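Local structure of beta-porphyranase A (4AW7) at residues A199-N204 / I546-I551; V250-E255 / M305-N310; I382-F387 / I395-L400; D402-V407 / I450-T455; R473-S478 / S580-V585. The protein hydrolyses the (1->4) linkages between beta-D-galactopyranose and alpha-L-galactopyranose-6-sulfate in porphyran, a sulfated red-seaweed polysaccharide, yielding mostly disaccharides. One frame throughout, in Å; residues are numbered along the deposited sequence.

Contact 1 of 5, residues A199-N204 / I546-I551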
# COMPACT_ATOMS: atom_id res chain seq x y z
N ALA A 199 -10.14 -9.80 -2.70
CA ALA A 199 -11.52 -9.71 -3.20
C ALA A 199 -12.51 -9.89 -2.07
O ALA A 199 -13.30 -10.85 -2.04
CB ALA A 199 -11.74 -10.71 -4.35
N TRP A 200 -12.45 -9.00 -1.08
CA TRP A 200 -13.26 -9.11 0.13
C TRP A 200 -14.72 -9.38 -0.19
O TRP A 200 -15.41 -10.16 0.52
CB TRP A 200 -13.14 -7.87 0.99
CG TRP A 200 -11.74 -7.46 1.41
CD1 TRP A 200 -11.40 -6.19 1.80
CD2 TRP A 200 -10.53 -8.26 1.57
NE1 TRP A 200 -10.09 -6.14 2.17
CE2 TRP A 200 -9.53 -7.39 2.05
CE3 TRP A 200 -10.18 -9.60 1.34
CZ2 TRP A 200 -8.21 -7.81 2.27
CZ3 TRP A 200 -8.88 -10.00 1.57
CH2 TRP A 200 -7.91 -9.11 2.02
N GLU A 201 -15.22 -8.69 -1.20
CA GLU A 201 -16.60 -8.75 -1.62
C GLU A 201 -17.04 -10.08 -2.22
O GLU A 201 -18.27 -10.29 -2.34
CB GLU A 201 -16.87 -7.65 -2.67
CG GLU A 201 -16.28 -7.84 -4.08
CD GLU A 201 -14.79 -7.58 -4.25
OE1 GLU A 201 -14.08 -7.27 -3.29
OE2 GLU A 201 -14.31 -7.67 -5.39
N ASP A 202 -16.14 -10.95 -2.67
CA ASP A 202 -16.56 -12.18 -3.35
C ASP A 202 -17.51 -13.00 -2.48
O ASP A 202 -17.38 -13.09 -1.26
CB ASP A 202 -15.38 -13.04 -3.77
CG ASP A 202 -14.83 -12.74 -5.14
OD1 ASP A 202 -15.34 -11.84 -5.83
OD2 ASP A 202 -13.84 -13.41 -5.53
N GLY A 203 -18.49 -13.60 -3.15
CA GLY A 203 -19.42 -14.47 -2.45
C GLY A 203 -20.26 -13.73 -1.43
O GLY A 203 -20.50 -14.21 -0.33
N ASN A 204 -20.64 -12.49 -1.76
CA ASN A 204 -21.41 -11.70 -0.82
C ASN A 204 -20.65 -11.49 0.48
O ASN A 204 -21.22 -11.53 1.56
CB ASN A 204 -22.74 -12.41 -0.52
CG ASN A 204 -23.83 -11.46 -0.20
OD1 ASN A 204 -23.89 -10.37 -0.77
ND2 ASN A 204 -24.75 -11.88 0.66
N ILE A 546 -19.12 -6.86 -9.45
CA ILE A 546 -19.35 -6.26 -8.15
C ILE A 546 -18.50 -5.02 -8.06
O ILE A 546 -17.28 -5.08 -8.25
CB ILE A 546 -18.99 -7.21 -6.97
CG1 ILE A 546 -19.66 -8.59 -7.15
CG2 ILE A 546 -19.33 -6.51 -5.65
CD1 ILE A 546 -18.97 -9.70 -6.35
N PHE A 547 -19.15 -3.91 -7.75
CA PHE A 547 -18.43 -2.70 -7.39
C PHE A 547 -17.98 -2.84 -5.95
O PHE A 547 -18.78 -3.11 -5.07
CB PHE A 547 -19.32 -1.46 -7.46
CG PHE A 547 -18.63 -0.17 -7.03
CD1 PHE A 547 -17.86 0.52 -7.90
CD2 PHE A 547 -18.71 0.26 -5.71
CE1 PHE A 547 -17.21 1.69 -7.51
CE2 PHE A 547 -18.07 1.45 -5.32
CZ PHE A 547 -17.33 2.13 -6.23
N PHE A 548 -16.68 -2.70 -5.70
CA PHE A 548 -16.16 -2.62 -4.34
C PHE A 548 -15.22 -1.44 -4.27
O PHE A 548 -14.17 -1.46 -4.90
CB PHE A 548 -15.48 -3.91 -3.89
CG PHE A 548 -15.04 -3.87 -2.45
CD1 PHE A 548 -15.93 -3.57 -1.43
CD2 PHE A 548 -13.72 -4.14 -2.10
CE1 PHE A 548 -15.54 -3.51 -0.14
CE2 PHE A 548 -13.31 -4.12 -0.75
CZ PHE A 548 -14.23 -3.82 0.22
N GLY A 549 -15.66 -0.39 -3.58
CA GLY A 549 -14.90 0.85 -3.61
C GLY A 549 -15.30 1.77 -2.47
O GLY A 549 -16.42 1.70 -1.97
N MET A 550 -14.36 2.65 -2.12
CA MET A 550 -14.55 3.69 -1.16
C MET A 550 -14.87 4.99 -1.91
O MET A 550 -14.12 5.40 -2.80
CB MET A 550 -13.26 3.83 -0.35
CG MET A 550 -13.34 4.84 0.84
SD MET A 550 -13.34 6.61 0.41
CE MET A 550 -11.71 6.78 -0.34
N ILE A 551 -16.02 5.58 -1.58
CA ILE A 551 -16.47 6.84 -2.14
C ILE A 551 -16.37 7.87 -1.04
O ILE A 551 -16.98 7.71 0.02
CB ILE A 551 -17.92 6.72 -2.69
CG1 ILE A 551 -18.00 5.66 -3.78
CG2 ILE A 551 -18.40 8.08 -3.22
CD1 ILE A 551 -19.41 5.27 -4.20

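Contact 2 of 5, residues V250-E255 / M305-N310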
# COMPACT_ATOMS: atom_id res chain seq x y z
N VAL A 250 -10.34 -1.80 0.07
CA VAL A 250 -9.64 -3.00 0.52
C VAL A 250 -8.89 -2.72 1.84
O VAL A 250 -8.99 -3.49 2.81
CB VAL A 250 -8.68 -3.50 -0.58
CG1 VAL A 250 -7.64 -4.48 -0.01
CG2 VAL A 250 -9.49 -4.16 -1.71
N LEU A 251 -8.13 -1.63 1.85
CA LEU A 251 -7.35 -1.30 3.03
C LEU A 251 -8.19 -0.73 4.15
O LEU A 251 -7.97 -1.06 5.32
CB LEU A 251 -6.18 -0.37 2.66
CG LEU A 251 -5.20 -0.91 1.62
CD1 LEU A 251 -4.13 0.14 1.38
CD2 LEU A 251 -4.60 -2.25 2.00
N ASP A 252 -9.20 0.07 3.81
CA ASP A 252 -10.12 0.54 4.84
C ASP A 252 -10.82 -0.61 5.56
O ASP A 252 -11.06 -0.50 6.76
CB ASP A 252 -11.20 1.46 4.25
CG ASP A 252 -10.75 2.89 4.05
OD1 ASP A 252 -9.53 3.19 4.09
OD2 ASP A 252 -11.65 3.78 3.88
N MET A 253 -11.13 -1.71 4.87
CA MET A 253 -11.82 -2.80 5.57
C MET A 253 -10.96 -3.45 6.62
O MET A 253 -11.43 -3.82 7.70
CB MET A 253 -12.36 -3.83 4.61
CG MET A 253 -13.45 -4.70 5.22
SD MET A 253 -14.34 -5.64 3.94
CE MET A 253 -15.69 -6.30 4.94
N VAL A 254 -9.69 -3.64 6.27
CA VAL A 254 -8.71 -4.20 7.24
C VAL A 254 -8.63 -3.31 8.48
O VAL A 254 -8.69 -3.79 9.60
CB VAL A 254 -7.34 -4.45 6.59
CG1 VAL A 254 -6.31 -4.89 7.60
CG2 VAL A 254 -7.46 -5.44 5.44
N GLU A 255 -8.49 -2.00 8.26
CA GLU A 255 -8.42 -1.06 9.39
C GLU A 255 -9.70 -1.09 10.22
O GLU A 255 -9.66 -1.10 11.46
CB GLU A 255 -8.17 0.36 8.87
CG GLU A 255 -6.82 0.58 8.24
CD GLU A 255 -6.61 2.00 7.70
OE1 GLU A 255 -7.46 2.89 7.96
OE2 GLU A 255 -5.56 2.32 7.06
N MET A 305 0.76 7.05 0.62
CA MET A 305 1.29 8.22 1.32
C MET A 305 0.33 8.76 2.36
O MET A 305 0.73 9.15 3.47
CB MET A 305 1.67 9.32 0.32
CG MET A 305 3.00 9.01 -0.38
SD MET A 305 3.34 10.26 -1.62
CE MET A 305 5.05 9.95 -1.93
N GLU A 306 -0.96 8.74 2.03
CA GLU A 306 -2.02 9.20 2.94
C GLU A 306 -2.28 8.22 4.08
O GLU A 306 -3.10 8.54 4.95
CB GLU A 306 -3.30 9.43 2.16
CG GLU A 306 -3.27 10.70 1.34
CD GLU A 306 -3.24 11.95 2.21
OE1 GLU A 306 -4.17 12.14 3.02
OE2 GLU A 306 -2.30 12.76 2.11
N ARG A 307 -1.58 7.11 4.14
CA ARG A 307 -1.69 6.14 5.21
C ARG A 307 -0.40 6.01 6.04
O ARG A 307 -0.22 5.04 6.78
CB ARG A 307 -2.10 4.77 4.68
CG ARG A 307 -3.40 4.78 3.91
CD ARG A 307 -3.83 3.39 3.58
NE ARG A 307 -5.01 3.38 2.72
CZ ARG A 307 -6.26 3.12 3.08
NH1 ARG A 307 -6.57 2.75 4.31
NH2 ARG A 307 -7.21 3.21 2.16
N GLN A 308 0.53 6.96 5.89
CA GLN A 308 1.87 6.76 6.46
C GLN A 308 1.85 6.43 7.96
O GLN A 308 2.66 5.64 8.45
CB GLN A 308 2.76 7.97 6.21
CG GLN A 308 4.22 7.69 6.49
CD GLN A 308 5.07 8.92 6.39
OE1 GLN A 308 5.25 9.49 5.31
NE2 GLN A 308 5.63 9.36 7.53
N ASP A 309 0.94 7.06 8.69
CA ASP A 309 0.80 6.86 10.12
C ASP A 309 0.29 5.50 10.50
O ASP A 309 0.36 5.13 11.68
CB ASP A 309 -0.08 7.94 10.76
CG ASP A 309 -1.45 8.08 10.14
OD1 ASP A 309 -1.65 7.80 8.96
OD2 ASP A 309 -2.36 8.56 10.87
N ASN A 310 -0.24 4.76 9.54
CA ASN A 310 -0.65 3.37 9.74
C ASN A 310 -0.02 2.40 8.74
O ASN A 310 -0.62 1.38 8.39
CB ASN A 310 -2.17 3.22 9.73
CG ASN A 310 -2.61 1.94 10.42
OD1 ASN A 310 -2.06 1.56 11.45
ND2 ASN A 310 -3.56 1.19 9.79

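Contact 3 of 5, residues I382-F387 / I395-L400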
# COMPACT_ATOMS: atom_id res chain seq x y z
N ILE A 382 -7.85 13.48 -9.18
CA ILE A 382 -6.57 14.16 -9.19
C ILE A 382 -6.01 14.03 -7.77
O ILE A 382 -6.46 14.67 -6.82
CB ILE A 382 -6.70 15.61 -9.62
CG1 ILE A 382 -7.30 15.72 -11.00
CG2 ILE A 382 -5.36 16.33 -9.52
CD1 ILE A 382 -6.55 15.01 -12.10
N GLN A 383 -5.02 13.15 -7.62
CA GLN A 383 -4.37 12.93 -6.33
C GLN A 383 -3.25 13.94 -6.18
O GLN A 383 -2.51 14.19 -7.13
CB GLN A 383 -3.81 11.48 -6.23
CG GLN A 383 -4.79 10.40 -6.70
CD GLN A 383 -4.34 8.99 -6.30
OE1 GLN A 383 -4.66 8.51 -5.20
NE2 GLN A 383 -3.51 8.37 -7.14
N VAL A 384 -3.12 14.51 -4.98
CA VAL A 384 -2.18 15.58 -4.72
C VAL A 384 -1.39 15.33 -3.46
O VAL A 384 -1.91 14.82 -2.48
CB VAL A 384 -2.89 16.94 -4.65
CG1 VAL A 384 -3.52 17.26 -6.00
CG2 VAL A 384 -3.92 16.94 -3.51
N GLN A 385 -0.12 15.72 -3.48
CA GLN A 385 0.76 15.69 -2.32
C GLN A 385 1.63 16.93 -2.33
O GLN A 385 1.93 17.46 -3.40
CB GLN A 385 1.66 14.45 -2.33
CG GLN A 385 0.93 13.15 -2.14
CD GLN A 385 0.43 12.94 -0.72
OE1 GLN A 385 1.18 13.17 0.23
NE2 GLN A 385 -0.79 12.47 -0.55
N ALA A 386 2.04 17.39 -1.17
CA ALA A 386 3.04 18.47 -1.09
C ALA A 386 3.86 18.32 0.16
O ALA A 386 3.36 17.96 1.22
CB ALA A 386 2.35 19.84 -1.10
N PHE A 387 5.14 18.64 0.03
CA PHE A 387 6.14 18.53 1.11
C PHE A 387 7.08 19.70 1.05
O PHE A 387 7.45 20.16 -0.04
CB PHE A 387 6.97 17.22 1.01
CG PHE A 387 6.15 16.00 0.77
CD1 PHE A 387 5.56 15.33 1.83
CD2 PHE A 387 5.92 15.52 -0.52
CE1 PHE A 387 4.78 14.19 1.62
CE2 PHE A 387 5.15 14.40 -0.73
CZ PHE A 387 4.58 13.73 0.33
N ILE A 395 5.61 19.50 -5.02
CA ILE A 395 4.14 19.38 -5.23
C ILE A 395 3.94 18.31 -6.28
O ILE A 395 4.53 18.38 -7.34
CB ILE A 395 3.50 20.69 -5.71
CG1 ILE A 395 3.69 21.80 -4.65
CG2 ILE A 395 2.04 20.48 -6.02
CD1 ILE A 395 3.40 23.22 -5.22
N ALA A 396 3.14 17.27 -5.96
CA ALA A 396 2.94 16.14 -6.85
C ALA A 396 1.47 15.97 -7.18
O ALA A 396 0.63 16.14 -6.31
CB ALA A 396 3.51 14.83 -6.25
N LEU A 397 1.21 15.59 -8.43
CA LEU A 397 -0.15 15.35 -8.94
C LEU A 397 -0.17 14.08 -9.76
O LEU A 397 0.73 13.82 -10.55
CB LEU A 397 -0.64 16.52 -9.82
CG LEU A 397 -0.62 17.89 -9.17
CD1 LEU A 397 0.69 18.60 -9.45
CD2 LEU A 397 -1.89 18.69 -9.55
N ASP A 398 -1.25 13.34 -9.63
CA ASP A 398 -1.48 12.11 -10.40
C ASP A 398 -2.91 12.09 -10.92
O ASP A 398 -3.81 12.48 -10.20
CB ASP A 398 -1.26 10.89 -9.48
CG ASP A 398 -1.39 9.58 -10.20
OD1 ASP A 398 -0.62 9.34 -11.13
OD2 ASP A 398 -2.27 8.78 -9.80
N ASN A 399 -3.11 11.65 -12.14
CA ASN A 399 -4.46 11.60 -12.72
C ASN A 399 -4.95 10.15 -12.82
O ASN A 399 -4.44 9.38 -13.64
CB ASN A 399 -4.45 12.27 -14.10
CG ASN A 399 -5.83 12.32 -14.75
OD1 ASN A 399 -6.81 11.89 -14.17
ND2 ASN A 399 -5.90 12.89 -15.95
N LEU A 400 -5.93 9.80 -12.00
CA LEU A 400 -6.57 8.48 -12.01
C LEU A 400 -7.66 8.33 -13.07
O LEU A 400 -8.19 7.22 -13.24
CB LEU A 400 -7.18 8.17 -10.65
CG LEU A 400 -6.25 7.95 -9.46
CD1 LEU A 400 -7.05 8.08 -8.17
CD2 LEU A 400 -5.54 6.63 -9.54

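Contact 4 of 5, residues D402-V407 / I450-T455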
# COMPACT_ATOMS: atom_id res chain seq x y z
N ASP A 402 -9.66 8.68 -16.91
CA ASP A 402 -9.36 8.23 -18.26
C ASP A 402 -9.41 9.35 -19.30
O ASP A 402 -9.20 9.06 -20.49
CB ASP A 402 -10.24 7.03 -18.63
CG ASP A 402 -9.94 5.85 -17.77
OD1 ASP A 402 -8.75 5.51 -17.61
OD2 ASP A 402 -10.91 5.29 -17.22
N ASN A 403 -9.64 10.59 -18.85
CA ASN A 403 -9.52 11.77 -19.70
C ASN A 403 -8.44 12.69 -19.14
O ASN A 403 -8.24 12.75 -17.94
CB ASN A 403 -10.85 12.54 -19.75
CG ASN A 403 -11.87 11.89 -20.68
OD1 ASN A 403 -11.50 11.25 -21.66
ND2 ASN A 403 -13.13 12.17 -20.48
N PRO A 404 -7.78 13.47 -20.00
CA PRO A 404 -6.96 14.56 -19.48
C PRO A 404 -7.78 15.49 -18.63
O PRO A 404 -8.97 15.65 -18.86
CB PRO A 404 -6.48 15.29 -20.75
CG PRO A 404 -6.60 14.28 -21.83
CD PRO A 404 -7.83 13.47 -21.47
N GLN A 405 -7.14 16.13 -17.66
CA GLN A 405 -7.82 17.08 -16.79
C GLN A 405 -6.99 18.30 -16.59
O GLN A 405 -5.76 18.22 -16.46
CB GLN A 405 -8.12 16.45 -15.43
CG GLN A 405 -9.12 15.28 -15.47
CD GLN A 405 -10.51 15.67 -15.98
OE1 GLN A 405 -10.88 16.85 -16.02
NE2 GLN A 405 -11.27 14.68 -16.40
N THR A 406 -7.64 19.47 -16.64
CA THR A 406 -6.98 20.73 -16.34
C THR A 406 -7.22 21.05 -14.88
O THR A 406 -8.36 21.07 -14.40
CB THR A 406 -7.47 21.89 -17.26
OG1 THR A 406 -7.09 21.60 -18.61
CG2 THR A 406 -6.87 23.25 -16.82
N VAL A 407 -6.13 21.27 -14.15
CA VAL A 407 -6.16 21.54 -12.73
C VAL A 407 -5.63 22.95 -12.47
O VAL A 407 -4.47 23.23 -12.73
CB VAL A 407 -5.30 20.51 -11.98
CG1 VAL A 407 -5.45 20.71 -10.47
CG2 VAL A 407 -5.69 19.05 -12.36
N ILE A 450 -2.98 17.49 -17.07
CA ILE A 450 -2.40 16.20 -16.72
C ILE A 450 -3.18 15.10 -17.40
O ILE A 450 -4.41 15.03 -17.27
CB ILE A 450 -2.30 16.04 -15.19
CG1 ILE A 450 -1.56 14.77 -14.82
CG2 ILE A 450 -3.63 16.18 -14.49
CD1 ILE A 450 -1.24 14.70 -13.31
N VAL A 451 -2.49 14.27 -18.16
CA VAL A 451 -3.14 13.22 -18.91
C VAL A 451 -3.23 11.90 -18.11
O VAL A 451 -2.52 11.72 -17.11
CB VAL A 451 -2.49 12.99 -20.29
CG1 VAL A 451 -2.49 14.31 -21.11
CG2 VAL A 451 -1.14 12.39 -20.23
N PRO A 452 -4.09 10.98 -18.52
CA PRO A 452 -4.14 9.68 -17.81
C PRO A 452 -2.78 9.01 -17.78
O PRO A 452 -2.08 9.04 -18.78
CB PRO A 452 -5.16 8.87 -18.61
CG PRO A 452 -6.04 9.91 -19.19
CD PRO A 452 -5.16 11.08 -19.52
N ASN A 453 -2.41 8.42 -16.64
CA ASN A 453 -1.12 7.75 -16.47
C ASN A 453 0.10 8.65 -16.55
O ASN A 453 1.22 8.21 -16.78
CB ASN A 453 -1.01 6.54 -17.40
CG ASN A 453 -2.11 5.54 -17.18
OD1 ASN A 453 -2.49 5.25 -16.05
ND2 ASN A 453 -2.72 5.08 -18.25
N GLN A 454 -0.14 9.94 -16.30
CA GLN A 454 0.91 10.91 -16.12
C GLN A 454 0.91 11.34 -14.66
O GLN A 454 -0.14 11.58 -14.06
CB GLN A 454 0.71 12.13 -17.03
CG GLN A 454 1.76 13.20 -16.85
CD GLN A 454 1.49 14.45 -17.71
OE1 GLN A 454 0.37 14.74 -18.06
NE2 GLN A 454 2.54 15.24 -17.95
N THR A 455 2.11 11.41 -14.09
CA THR A 455 2.36 11.95 -12.77
C THR A 455 3.37 13.09 -12.91
O THR A 455 4.38 12.94 -13.62
CB THR A 455 2.88 10.86 -11.83
OG1 THR A 455 1.99 9.74 -11.91
CG2 THR A 455 3.04 11.34 -10.41

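Contact 5 of 5, residues R473-S478 / S580-V585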
# COMPACT_ATOMS: atom_id res chain seq x y z
N ARG A 473 -4.71 15.52 10.40
CA ARG A 473 -5.68 14.55 9.89
C ARG A 473 -5.81 13.37 10.84
O ARG A 473 -4.83 12.69 11.13
CB ARG A 473 -5.27 14.03 8.50
CG ARG A 473 -6.32 13.16 7.82
CD ARG A 473 -6.34 11.72 8.21
NE ARG A 473 -5.28 10.91 7.62
CZ ARG A 473 -4.46 10.11 8.29
NH1 ARG A 473 -4.33 10.17 9.59
NH2 ARG A 473 -3.74 9.22 7.63
N ASN A 474 -7.01 13.16 11.37
CA ASN A 474 -7.31 11.98 12.16
C ASN A 474 -8.43 11.20 11.49
O ASN A 474 -9.31 11.77 10.85
CB ASN A 474 -7.65 12.33 13.60
CG ASN A 474 -6.39 12.53 14.44
OD1 ASN A 474 -6.09 13.66 14.85
ND2 ASN A 474 -5.65 11.46 14.66
N LYS A 475 -8.40 9.88 11.67
CA LYS A 475 -9.45 9.00 11.21
C LYS A 475 -10.16 8.41 12.41
O LYS A 475 -9.51 8.03 13.40
CB LYS A 475 -8.85 7.85 10.37
CG LYS A 475 -8.28 8.33 9.05
CD LYS A 475 -7.68 7.19 8.24
CE LYS A 475 -7.14 7.66 6.95
NZ LYS A 475 -6.70 6.54 6.12
N TYR A 476 -11.47 8.30 12.29
CA TYR A 476 -12.32 7.77 13.35
C TYR A 476 -13.14 6.62 12.76
O TYR A 476 -13.68 6.73 11.66
CB TYR A 476 -13.23 8.84 13.92
CG TYR A 476 -12.46 9.99 14.49
CD1 TYR A 476 -11.98 9.94 15.78
CD2 TYR A 476 -12.21 11.12 13.75
CE1 TYR A 476 -11.30 10.99 16.34
CE2 TYR A 476 -11.46 12.18 14.30
CZ TYR A 476 -11.04 12.12 15.60
OH TYR A 476 -10.36 13.16 16.20
N TYR A 477 -13.15 5.52 13.50
CA TYR A 477 -13.70 4.25 13.05
C TYR A 477 -14.98 3.95 13.84
O TYR A 477 -15.12 4.28 14.98
CB TYR A 477 -12.67 3.16 13.22
CG TYR A 477 -11.39 3.41 12.43
CD1 TYR A 477 -10.37 4.19 12.95
CD2 TYR A 477 -11.22 2.90 11.17
CE1 TYR A 477 -9.21 4.44 12.23
CE2 TYR A 477 -10.07 3.17 10.43
CZ TYR A 477 -9.08 3.93 10.98
OH TYR A 477 -7.93 4.22 10.28
N SER A 478 -15.88 3.24 13.19
CA SER A 478 -17.15 2.89 13.81
C SER A 478 -17.11 1.52 14.44
O SER A 478 -16.42 0.64 13.95
CB SER A 478 -18.23 2.97 12.76
OG SER A 478 -19.55 2.73 13.32
N SER A 580 -17.31 -0.61 5.25
CA SER A 580 -16.71 0.21 6.32
C SER A 580 -17.17 1.65 6.15
O SER A 580 -17.45 2.14 5.04
CB SER A 580 -15.18 0.12 6.33
OG SER A 580 -14.58 0.56 5.12
N MET A 581 -17.19 2.33 7.30
CA MET A 581 -17.52 3.76 7.41
C MET A 581 -16.49 4.37 8.33
O MET A 581 -16.38 4.01 9.48
CB MET A 581 -18.93 3.93 7.97
CG MET A 581 -20.03 3.41 7.05
SD MET A 581 -20.43 4.53 5.71
CE MET A 581 -21.57 5.63 6.57
N ILE A 582 -15.74 5.34 7.77
CA ILE A 582 -14.64 5.98 8.50
C ILE A 582 -14.80 7.49 8.32
O ILE A 582 -15.00 7.96 7.20
CB ILE A 582 -13.27 5.51 7.94
CG1 ILE A 582 -13.10 4.01 8.17
CG2 ILE A 582 -12.10 6.30 8.59
CD1 ILE A 582 -11.97 3.36 7.38
N LEU A 583 -14.70 8.25 9.42
CA LEU A 583 -14.71 9.70 9.31
C LEU A 583 -13.27 10.21 9.29
O LEU A 583 -12.47 9.84 10.13
CB LEU A 583 -15.47 10.37 10.46
CG LEU A 583 -16.98 10.24 10.42
CD1 LEU A 583 -17.60 10.79 11.68
CD2 LEU A 583 -17.53 10.95 9.20
N GLN A 584 -12.97 11.09 8.34
CA GLN A 584 -11.66 11.75 8.27
C GLN A 584 -11.88 13.22 8.65
O GLN A 584 -12.76 13.86 8.10
CB GLN A 584 -11.05 11.66 6.89
CG GLN A 584 -9.87 12.59 6.79
CD GLN A 584 -9.09 12.45 5.53
OE1 GLN A 584 -8.45 11.43 5.33
NE2 GLN A 584 -9.07 13.53 4.68
N VAL A 585 -11.09 13.68 9.59
CA VAL A 585 -11.18 15.07 10.07
C VAL A 585 -9.78 15.70 9.94
O VAL A 585 -8.81 15.13 10.41
CB VAL A 585 -11.66 15.15 11.52
CG1 VAL A 585 -11.81 16.59 11.95
CG2 VAL A 585 -12.99 14.40 11.71
O HOH W 1 -5.68 10.56 4.81
O HOH W 2 -14.75 2.24 10.89

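Contact 1 of 5, residues A199-N204 / I546-I551
A buried side-chain contact without cross-segment hydrogen bonds joins W200 and E201, in the loop between strand 189-195 and helix 206-210, to I546 and F548 on the outermost strand of a five-stranded sheet. W200 and F548 meet rim to rim, the indole's five-membered ring 5.9 Å from the phenyl ring between centroids and the planes 69° apart; the nearest atoms are W200 CD1 and F548 CE2, at 3.8 Å. The loop is a beta-to-alpha connection of the catalytic (beta/alpha)8 barrel, so the contact ties that barrel to the C-terminal beta domain. F548 reaches it because its CG stands anti to the backbone N (chi1 -176°). E201 lies in the type I turn A199-D202, and its chain bends at chi2 (-77°), bringing OE1 to 3.4 Å from F548 CD2 at a slant while OE2 pairs with R544. The aliphatic part of E201 does separate work, its CG resting 3.7 Å from I546 CG2. W200 suits the junction because NE1 can still bond to V250 O. With an alanine in place of F548, the E201 carboxylate and the W200 rim would probably lose their shared neighbour, leaving a gap beside helix 245-262.

Contact 2 of 5, residues V250-E255 / M305-N310
R307 stretches from the turn after helix 293-305 to helix 245-262 and sets its guanidinium among L251, D252 and E255. With CG beside the backbone N (chi1 -58°) and the chain extended from CG to NE, it spans the 9.6 Å between L251 CA and R307 CA. The end-on grip falls on a single oxygen: D252 OD1 lies 3.0 Å from NH1 and 3.0 Å from NH2, close to the guanidinium plane, while the carboxylate is turned 67° against that plane. NH1 meets this oxygen nearly along its C-O axis, NH2 from above the carboxylate plane. E255, extended beyond CG, brings OE2 to 3.0 Å from R307 NH1 at the guanidinium edge, in a salt bridge whose hydrogen bond is weak. L251 packs against the flat guanidinium, its CB 3.5 Å from R307 CZ over one face and its CD1 3.6 Å from R307 NE. Being one helical turn apart, L251 and E255 both face the arginine. The contact joins helix 245-262 to the (beta/alpha)8-barrel loop that enters strand 311-316. N303 holds R307 NE, E248 adds another acid, and R508 and Y477 engage D252 and E255; so dense a network probably keeps the buried arginine and the carboxylates charged.

Contact 3 of 5, residues I382-F387 / I395-L400
Along the backbone, I382-F387 and I395-L400 run antiparallel, axes at 168°, with Q383-D398 and Q385-A396 as hydrogen-bonded pairs. Q383 N lies 2.9 Å from D398 O, and A396 N reaches Q385 O at 2.8 Å in an almost straight bond. CA-H...O contacts such as L397 CA to Q383 O (3.2 Å) lie between them. Polar side chains meet on the face bearing Q383 and D398, which lie side by side. Q383 NE2 gives a 3.0 Å bond to D398 OD2; OD2 lies in the amide plane, and NE2 meets it on its anti side, somewhat out of the carboxylate plane. H299 also bonds D398 OD2, and its carbonyl takes a bond from Q383 NE2: glutamine suits the place because its NH2 group has two N-H bonds to give. L400 packs across the amide at about a right angle, its CD1 3.4 Å from Q383 CD, while Q385 reaches E306. Apolar contacts occupy the other face: L397 CD2 sits 4.2 Å from both I382 CG2 and V384 CG1. The whole is a beta hairpin of the beta-sandwich domain, mainly apolar toward strand 405-410, with N399 at its end, and carrying Q383, Q385 and D398 toward barrel helix 293-305.

Contact 4 of 5, residues D402-V407 / I450-T455
The carbonyl oxygen of I450 is gripped by two donors: the backbone N of Q405, at 3.0 Å, and the side-chain amide ND2 of N399, which also holds the carbonyl of N403. A CA-H...O contact from P404 CA, 3.4 Å from I450 O, adds to the grip. The return bond, I450 N to Q405 O at 2.9 Å, makes Q405 and I450 an antiparallel hydrogen-bonded pair where strands 405-410 and 447-450 meet. Beyond it the chain of I450-T455 turns away through a type II turn, V451 to Q454. P452 suits its second position, its phi being fixed near -56°, and N453 accepts the positive phi of the third. Q454 braces the turn by setting OE1 2.9 Å from V451 N, in the carbonyl plane and nearly straight. The two proline rings cross obliquely, P404 CD 4.1 Å from P452 CD, and P452 CG lies 3.4 Å from D402 C, against the backbone of D402-P404. A glycine here in place of P452 would probably uncover that backbone and free the turn to flex. On the inner side, V407 CG2 meets I450 CG2 at 4.1 Å. V407 and I450 rest there on I382 of strand 382-389, with L397 of strand 392-399 also beneath I450, while N453 and T455 lean on helix 293-305.

Contact 5 of 5, residues R473-S478 / S580-V585
R473-S478 and S580-V585 run antiparallel at 155°, with hydrogen-bonded pairs N474-V585 and Y476-L583; V585 N to N474 O measures 2.9 Å. Toward S478 the strands splay, and a water fills in, 2.8 Å from both S478 N and M581 O. On one face Y477 and I582 lie side by side, I582 CD1 3.6 Å from Y477 CE2 and CG2 over the ring face, toward its rim: a branched aliphatic chain suits a flat neighbour. R473, bent at chi2 (-83°) and chi3, crosses Q584 at about a right angle, CD 3.6 Å from Q584 OE1. A second water sits between R473 NE and Q584 OE1, in the guanidinium plane, while NH2 turns to D309 and E306 O. On the other face the Y476 ring edge takes V585 CG2, 3.7 Å from CE2, and Y476 also touches I498. These are central strands of the C-terminal beta domain, whose two sheets pack as a sandwich: Y476 and L583 face strand 491-498, and I582 barrel helix 245-262.

Contact 2 is the hub. Its helix receives W200 of contact 1, whose NE1 lies 2.9 Å from V250 O, and E255 OE1 meets Y477 OH of contact 5 at 2.7 Å. Its loop bonds contact 3 through E306 OE2 and Q385 NE2, 3.1 Å apart. Contacts 3 and 4 share a sheet, with D398 OD1 2.8 Å from T455 OG1. Contacts 1 and 2 are about equally near the active site, the side chains of W200 and L251 lying about 11 Å from those of E146, the inferred proton donor, and E272, the inferred nucleophile, respectively. The potassium ion is about 5 Å from the W200 side chain, the calcium ion about 6 Å from that of L400.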